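Local coordinates for circadian clock oscillator protein KaiA (PDB 1R5Q), which probably stimulates autophosphorylation of KaiC in the cyanobacterial circadian oscillator, here as its C-terminal, KaiC-binding and dimerising four-helix-bundle domain, at residues D62-Q67 and M79-T84; S16-I21 and I86-H91. All blocks are in the same frame, centred on the assembly; numbering follows the deposited sequence.

Contact 1 (D62-Q67 and M79-T84); sequences DEFSKQ and MDYRLT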
loop_
_atom_site.group_PDB
_atom_site.type_symbol
_atom_site.label_atom_id
_atom_site.label_comp_id
_atom_site.label_asym_id
_atom_site.label_seq_id
_atom_site.Cartn_x
_atom_site.Cartn_y
_atom_site.Cartn_z
ATOM N N ASP A 62 0.762 -3.338 12.409
ATOM C CA ASP A 62 0.265 -3.810 13.707
ATOM C C ASP A 62 -0.048 -5.298 13.664
ATOM O O ASP A 62 0.305 -6.035 14.593
ATOM C CB ASP A 62 -0.984 -3.040 14.146
ATOM C CG ASP A 62 -0.653 -1.693 14.771
ATOM O OD1 ASP A 62 0.529 -1.475 15.116
ATOM O OD2 ASP A 62 -1.576 -0.853 14.924
ATOM N N GLU A 63 -0.721 -5.722 12.591
ATOM C CA GLU A 63 -1.066 -7.125 12.383
ATOM C C GLU A 63 0.207 -7.965 12.354
ATOM O O GLU A 63 0.295 -8.985 13.039
ATOM C CB GLU A 63 -1.836 -7.301 11.068
ATOM C CG GLU A 63 -3.305 -6.919 11.175
ATOM C CD GLU A 63 -4.025 -6.836 9.832
ATOM O OE1 GLU A 63 -3.716 -7.639 8.913
ATOM O OE2 GLU A 63 -4.920 -5.962 9.715
ATOM N N PHE A 64 1.191 -7.529 11.564
ATOM C CA PHE A 64 2.465 -8.236 11.459
ATOM C C PHE A 64 3.175 -8.398 12.806
ATOM O O PHE A 64 3.665 -9.499 13.131
ATOM C CB PHE A 64 3.423 -7.501 10.528
ATOM C CG PHE A 64 3.039 -7.543 9.081
ATOM C CD1 PHE A 64 3.852 -6.921 8.132
ATOM C CD2 PHE A 64 1.877 -8.189 8.656
ATOM C CE1 PHE A 64 3.511 -6.942 6.774
ATOM C CE2 PHE A 64 1.522 -8.220 7.296
ATOM C CZ PHE A 64 2.346 -7.593 6.353
ATOM N N SER A 65 3.244 -7.307 13.573
ATOM C CA SER A 65 3.931 -7.323 14.862
ATOM C C SER A 65 3.271 -8.325 15.796
ATOM O O SER A 65 3.939 -8.962 16.613
ATOM C CB SER A 65 3.960 -5.916 15.490
ATOM O OG SER A 65 2.723 -5.562 16.076
ATOM N N LYS A 66 1.958 -8.486 15.652
ATOM C CA LYS A 66 1.221 -9.445 16.465
ATOM C C LYS A 66 1.542 -10.873 15.990
ATOM O O LYS A 66 1.880 -11.738 16.802
ATOM C CB LYS A 66 -0.288 -9.186 16.362
ATOM C CG LYS A 66 -0.845 -8.194 17.384
ATOM C CD LYS A 66 -0.127 -6.855 17.351
ATOM C CE LYS A 66 -0.671 -5.896 18.418
ATOM N NZ LYS A 66 -2.117 -5.568 18.219
ATOM N N GLN A 67 1.440 -11.116 14.685
ATOM C CA GLN A 67 1.739 -12.445 14.142
ATOM C C GLN A 67 3.169 -12.906 14.457
ATOM O O GLN A 67 3.425 -14.099 14.626
ATOM C CB GLN A 67 1.532 -12.470 12.623
ATOM C CG GLN A 67 0.085 -12.384 12.183
ATOM C CD GLN A 67 -0.070 -12.461 10.669
ATOM O OE1 GLN A 67 0.565 -11.707 9.929
ATOM N NE2 GLN A 67 -0.921 -13.367 10.203
ATOM N N MET A 79 10.293 -0.872 11.298
ATOM C CA MET A 79 10.629 0.388 10.646
ATOM C C MET A 79 11.217 0.249 9.249
ATOM O O MET A 79 11.166 1.199 8.455
ATOM C CB MET A 79 11.559 1.211 11.539
ATOM C CG MET A 79 10.935 1.544 12.884
ATOM S SD MET A 79 11.848 2.736 13.889
ATOM C CE MET A 79 13.186 1.714 14.511
ATOM N N ASP A 80 11.758 -0.924 8.925
ATOM C CA ASP A 80 12.313 -1.120 7.587
ATOM C C ASP A 80 11.205 -1.049 6.532
ATOM O O ASP A 80 11.465 -0.730 5.384
ATOM C CB ASP A 80 13.058 -2.463 7.467
ATOM C CG ASP A 80 14.398 -2.462 8.196
ATOM O OD1 ASP A 80 15.041 -1.386 8.278
ATOM O OD2 ASP A 80 14.809 -3.551 8.676
ATOM N N TYR A 81 9.969 -1.359 6.914
ATOM C CA TYR A 81 8.872 -1.281 5.955
ATOM C C TYR A 81 8.568 0.179 5.557
ATOM O O TYR A 81 7.743 0.418 4.681
ATOM C CB TYR A 81 7.618 -1.998 6.497
ATOM C CG TYR A 81 7.694 -3.512 6.351
ATOM C CD1 TYR A 81 7.551 -4.364 7.464
ATOM C CD2 TYR A 81 7.956 -4.090 5.107
ATOM C CE1 TYR A 81 7.670 -5.764 7.325
ATOM C CE2 TYR A 81 8.080 -5.480 4.956
ATOM C CZ TYR A 81 7.935 -6.309 6.063
ATOM O OH TYR A 81 8.030 -7.680 5.884
ATOM N N ARG A 82 9.232 1.152 6.185
ATOM C CA ARG A 82 9.034 2.547 5.790
ATOM C C ARG A 82 9.593 2.738 4.375
ATOM O O ARG A 82 9.206 3.670 3.655
ATOM C CB ARG A 82 9.727 3.494 6.758
ATOM C CG ARG A 82 9.065 3.510 8.124
ATOM C CD ARG A 82 9.781 4.441 9.060
ATOM N NE ARG A 82 9.254 4.367 10.419
ATOM C CZ ARG A 82 9.860 4.903 11.475
ATOM N NH1 ARG A 82 11.012 5.546 11.324
ATOM N NH2 ARG A 82 9.306 4.807 12.677
ATOM N N LEU A 83 10.496 1.841 3.973
ATOM C CA LEU A 83 11.077 1.890 2.631
ATOM C C LEU A 83 9.966 1.600 1.616
ATOM O O LEU A 83 9.875 2.224 0.549
ATOM C CB LEU A 83 12.184 0.833 2.487
ATOM C CG LEU A 83 13.456 1.130 3.295
ATOM C CD1 LEU A 83 14.431 -0.055 3.235
ATOM C CD2 LEU A 83 14.113 2.379 2.734
ATOM N N THR A 84 9.149 0.615 1.960
ATOM C CA THR A 84 8.020 0.220 1.144
ATOM C C THR A 84 7.058 1.405 0.982
ATOM O O THR A 84 6.594 1.696 -0.121
ATOM C CB THR A 84 7.226 -0.920 1.805
ATOM O OG1 THR A 84 8.100 -2.043 2.047
ATOM C CG2 THR A 84 6.064 -1.331 0.887
#
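At one end of the four-helix bundle that forms the KaiA C-terminal domain, the last turn of helix 50-67 meets segment 79-84, at the N-terminal end of helix 82-100, through a single aromatic pair, Phe64 and Tyr81. The rings form an offset edge-to-face stack: the edge of Phe64 is directed toward the face of Tyr81, with centroids 6.0 Å apart and planes inclined at 65°. The nearest approach is between Phe64 CD1 and Tyr81 CE1, at 4.1 Å, and this Tyr81 atom lies near the plane of the Phe64 ring. The backbones stand well apart, Phe64 CA being 10.9 Å from Tyr81 CA, and the two side chains meet by pointing toward each other and crossing at about a right angle. In both residues CG lies opposite the carbonyl carbon (chi1 -70° for Phe64, -79° for Tyr81), which carries each ring toward the other segment. Leu22 of helix 8-24 touches both aromatic side chains, so the pair is packed against a third helix as well. Leu23 of that helix and Leu78 add to the packing on Phe64, while His57 and Ile61, one and two turns or so back along helix 50-67, touch Tyr81. Glu63 turns to helix 8-24, where its carboxylate forms salt bridges with Lys15 and Arg19. With 65 Å² buried in total and carbon meeting carbon, the stack probably rests mainly on dispersion, with a modest edge-to-face electrostatic term; between these two segments the attachment is aromatic packing, while the salt bridges of Glu63 tie the same helix to helix 8-24.

Contact 2 (S16-I21 and I86-H91); sequences SDYRQI and IDILAH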
loop_
_atom_site.group_PDB
_atom_site.type_symbol
_atom_site.label_atom_id
_atom_site.label_comp_id
_atom_site.label_asym_id
_atom_site.label_seq_id
_atom_site.Cartn_x
_atom_site.Cartn_y
_atom_site.Cartn_z
ATOM N N SER A 16 -5.564 -5.809 1.451
ATOM C CA SER A 16 -5.095 -7.150 1.148
ATOM C C SER A 16 -3.939 -7.088 0.152
ATOM O O SER A 16 -2.930 -7.767 0.329
ATOM C CB SER A 16 -6.237 -8.009 0.576
ATOM O OG SER A 16 -5.713 -9.134 -0.113
ATOM N N ASP A 17 -4.088 -6.270 -0.887
ATOM C CA ASP A 17 -3.053 -6.136 -1.915
ATOM C C ASP A 17 -1.742 -5.572 -1.353
ATOM O O ASP A 17 -0.647 -6.031 -1.722
ATOM C CB ASP A 17 -3.551 -5.226 -3.041
ATOM C CG ASP A 17 -4.732 -5.832 -3.827
ATOM O OD1 ASP A 17 -5.381 -5.078 -4.572
ATOM O OD2 ASP A 17 -5.004 -7.049 -3.715
ATOM N N TYR A 18 -1.871 -4.578 -0.473
ATOM C CA TYR A 18 -0.730 -3.910 0.141
ATOM C C TYR A 18 -0.013 -4.887 1.063
ATOM O O TYR A 18 1.210 -4.853 1.167
ATOM C CB TYR A 18 -1.180 -2.683 0.948
ATOM C CG TYR A 18 -0.038 -1.759 1.354
ATOM C CD1 TYR A 18 0.582 -0.936 0.414
ATOM C CD2 TYR A 18 0.457 -1.750 2.664
ATOM C CE1 TYR A 18 1.680 -0.118 0.768
ATOM C CE2 TYR A 18 1.547 -0.950 3.025
ATOM C CZ TYR A 18 2.150 -0.131 2.063
ATOM O OH TYR A 18 3.200 0.678 2.404
ATOM N N ARG A 19 -0.778 -5.748 1.734
ATOM C CA ARG A 19 -0.185 -6.747 2.631
ATOM C C ARG A 19 0.777 -7.611 1.805
ATOM O O ARG A 19 1.917 -7.847 2.201
ATOM C CB ARG A 19 -1.269 -7.638 3.260
ATOM C CG ARG A 19 -0.689 -8.797 4.081
ATOM C CD ARG A 19 -1.759 -9.763 4.582
ATOM N NE ARG A 19 -2.619 -9.161 5.594
ATOM C CZ ARG A 19 -3.898 -8.858 5.389
ATOM N NH1 ARG A 19 -4.455 -9.110 4.202
ATOM N NH2 ARG A 19 -4.619 -8.303 6.361
ATOM N N GLN A 20 0.308 -8.084 0.656
ATOM C CA GLN A 20 1.143 -8.901 -0.218
ATOM C C GLN A 20 2.385 -8.135 -0.728
ATOM O O GLN A 20 3.437 -8.741 -0.953
ATOM C CB GLN A 20 0.312 -9.441 -1.393
ATOM C CG GLN A 20 -0.720 -10.538 -1.000
ATOM C CD GLN A 20 -0.127 -11.644 -0.102
ATOM O OE1 GLN A 20 0.942 -12.200 -0.392
ATOM N NE2 GLN A 20 -0.827 -11.964 0.996
ATOM N N ILE A 21 2.280 -6.813 -0.905
ATOM C CA ILE A 21 3.440 -6.025 -1.351
ATOM C C ILE A 21 4.455 -5.984 -0.204
ATOM O O ILE A 21 5.660 -6.194 -0.404
ATOM C CB ILE A 21 3.036 -4.558 -1.741
ATOM C CG1 ILE A 21 2.243 -4.573 -3.051
ATOM C CG2 ILE A 21 4.309 -3.658 -1.875
ATOM C CD1 ILE A 21 1.463 -3.281 -3.338
ATOM N N ILE A 86 7.689 4.598 1.321
ATOM C CA ILE A 86 8.322 5.622 0.509
ATOM C C ILE A 86 8.170 5.286 -0.971
ATOM O O ILE A 86 7.808 6.146 -1.785
ATOM C CB ILE A 86 9.835 5.754 0.836
ATOM C CG1 ILE A 86 10.004 6.454 2.199
ATOM C CG2 ILE A 86 10.546 6.555 -0.287
ATOM C CD1 ILE A 86 11.393 6.276 2.819
ATOM N N ASP A 87 8.443 4.029 -1.302
ATOM C CA ASP A 87 8.391 3.530 -2.674
ATOM C C ASP A 87 6.979 3.680 -3.264
ATOM O O ASP A 87 6.807 4.070 -4.420
ATOM C CB ASP A 87 8.828 2.065 -2.665
ATOM C CG ASP A 87 9.190 1.523 -4.048
ATOM O OD1 ASP A 87 9.702 0.388 -4.102
ATOM O OD2 ASP A 87 8.967 2.201 -5.073
ATOM N N ILE A 88 5.975 3.383 -2.446
ATOM C CA ILE A 88 4.574 3.463 -2.853
ATOM C C ILE A 88 4.171 4.915 -3.088
ATOM O O ILE A 88 3.584 5.253 -4.125
ATOM C CB ILE A 88 3.668 2.840 -1.744
ATOM C CG1 ILE A 88 3.787 1.309 -1.782
ATOM C CG2 ILE A 88 2.215 3.329 -1.886
ATOM C CD1 ILE A 88 3.206 0.698 -3.025
ATOM N N LEU A 89 4.500 5.779 -2.131
ATOM C CA LEU A 89 4.162 7.192 -2.262
ATOM C C LEU A 89 4.880 7.870 -3.427
ATOM O O LEU A 89 4.308 8.741 -4.072
ATOM C CB LEU A 89 4.433 7.942 -0.957
ATOM C CG LEU A 89 3.558 7.524 0.238
ATOM C CD1 LEU A 89 3.938 8.321 1.484
ATOM C CD2 LEU A 89 2.084 7.744 -0.111
ATOM N N ALA A 90 6.124 7.483 -3.683
ATOM C CA ALA A 90 6.896 8.044 -4.793
ATOM C C ALA A 90 6.217 7.647 -6.115
ATOM O O ALA A 90 6.120 8.458 -7.043
ATOM C CB ALA A 90 8.335 7.503 -4.775
ATOM N N HIS A 91 5.788 6.384 -6.211
ATOM C CA HIS A 91 5.107 5.897 -7.416
ATOM C C HIS A 91 3.759 6.582 -7.590
ATOM O O HIS A 91 3.352 6.895 -8.701
ATOM C CB HIS A 91 4.881 4.382 -7.359
ATOM C CG HIS A 91 6.066 3.586 -7.801
ATOM N ND1 HIS A 91 7.196 3.444 -7.026
ATOM C CD2 HIS A 91 6.322 2.943 -8.965
ATOM C CE1 HIS A 91 8.098 2.748 -7.693
ATOM N NE2 HIS A 91 7.595 2.432 -8.873
#
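Segments 16-21 and 86-91 are both helical and come nearest at Tyr18 and Ile88, whose CA atoms lie 9.6 Å apart. Ile88 alone makes the contact from segment 86-91, meeting Tyr18 and Ile21 together. Its CG1 reaches the edge of the Tyr18 ring, 3.6 Å from Tyr18 CE1 and near the ring plane, while Ile88 CD1 is 4.2 Å from the same ring carbon. The Tyr18 ring is brought there by its first torsion, which sets CG opposite the backbone N (chi1 -167°) and swings the ring toward the other helix although its CB does not point that way. Ile21 adds a looser methyl contact, its CD1 lying 4.4 Å from Ile88 CD1. This is the interior of the four-helix bundle, close to the centre of the chain: Phe39 of helix 33-45 meets the Tyr18 ring and also touches Ile21, and Leu60 of helix 50-67 packs against Tyr18. The phenol hydroxyl is hydrogen-bonded to His57 ND1, which satisfies the polar end of a buried ring. Along helix 82-100, Asp87 O accepts two bonds from opposite faces of its carbonyl plane, from His91 N and from His91 ND1 at 2.7 Å, although the exact turn of the imidazole is doubtful.

In the fold
From the N terminus, helix 8-24 supplies the first half of contact 2, and the chain then runs through helices 33-45 and 50-67 before helix 82-100 completes it, closing a loop of 64 intervening residues. Contact 1 falls within that loop: it joins the end of helix 50-67 to the start of helix 82-100 across 11 residues, five of them not modelled, with no helix in the part that is. Their centres are about 12 Å apart, and helix 82-100 serves both. They also meet directly, since the Phe64 ring packs on Arg19 and Thr84 CG2 packs on Tyr18 and Ile21, so helix 8-24 is tied to helices 50-67 and 82-100.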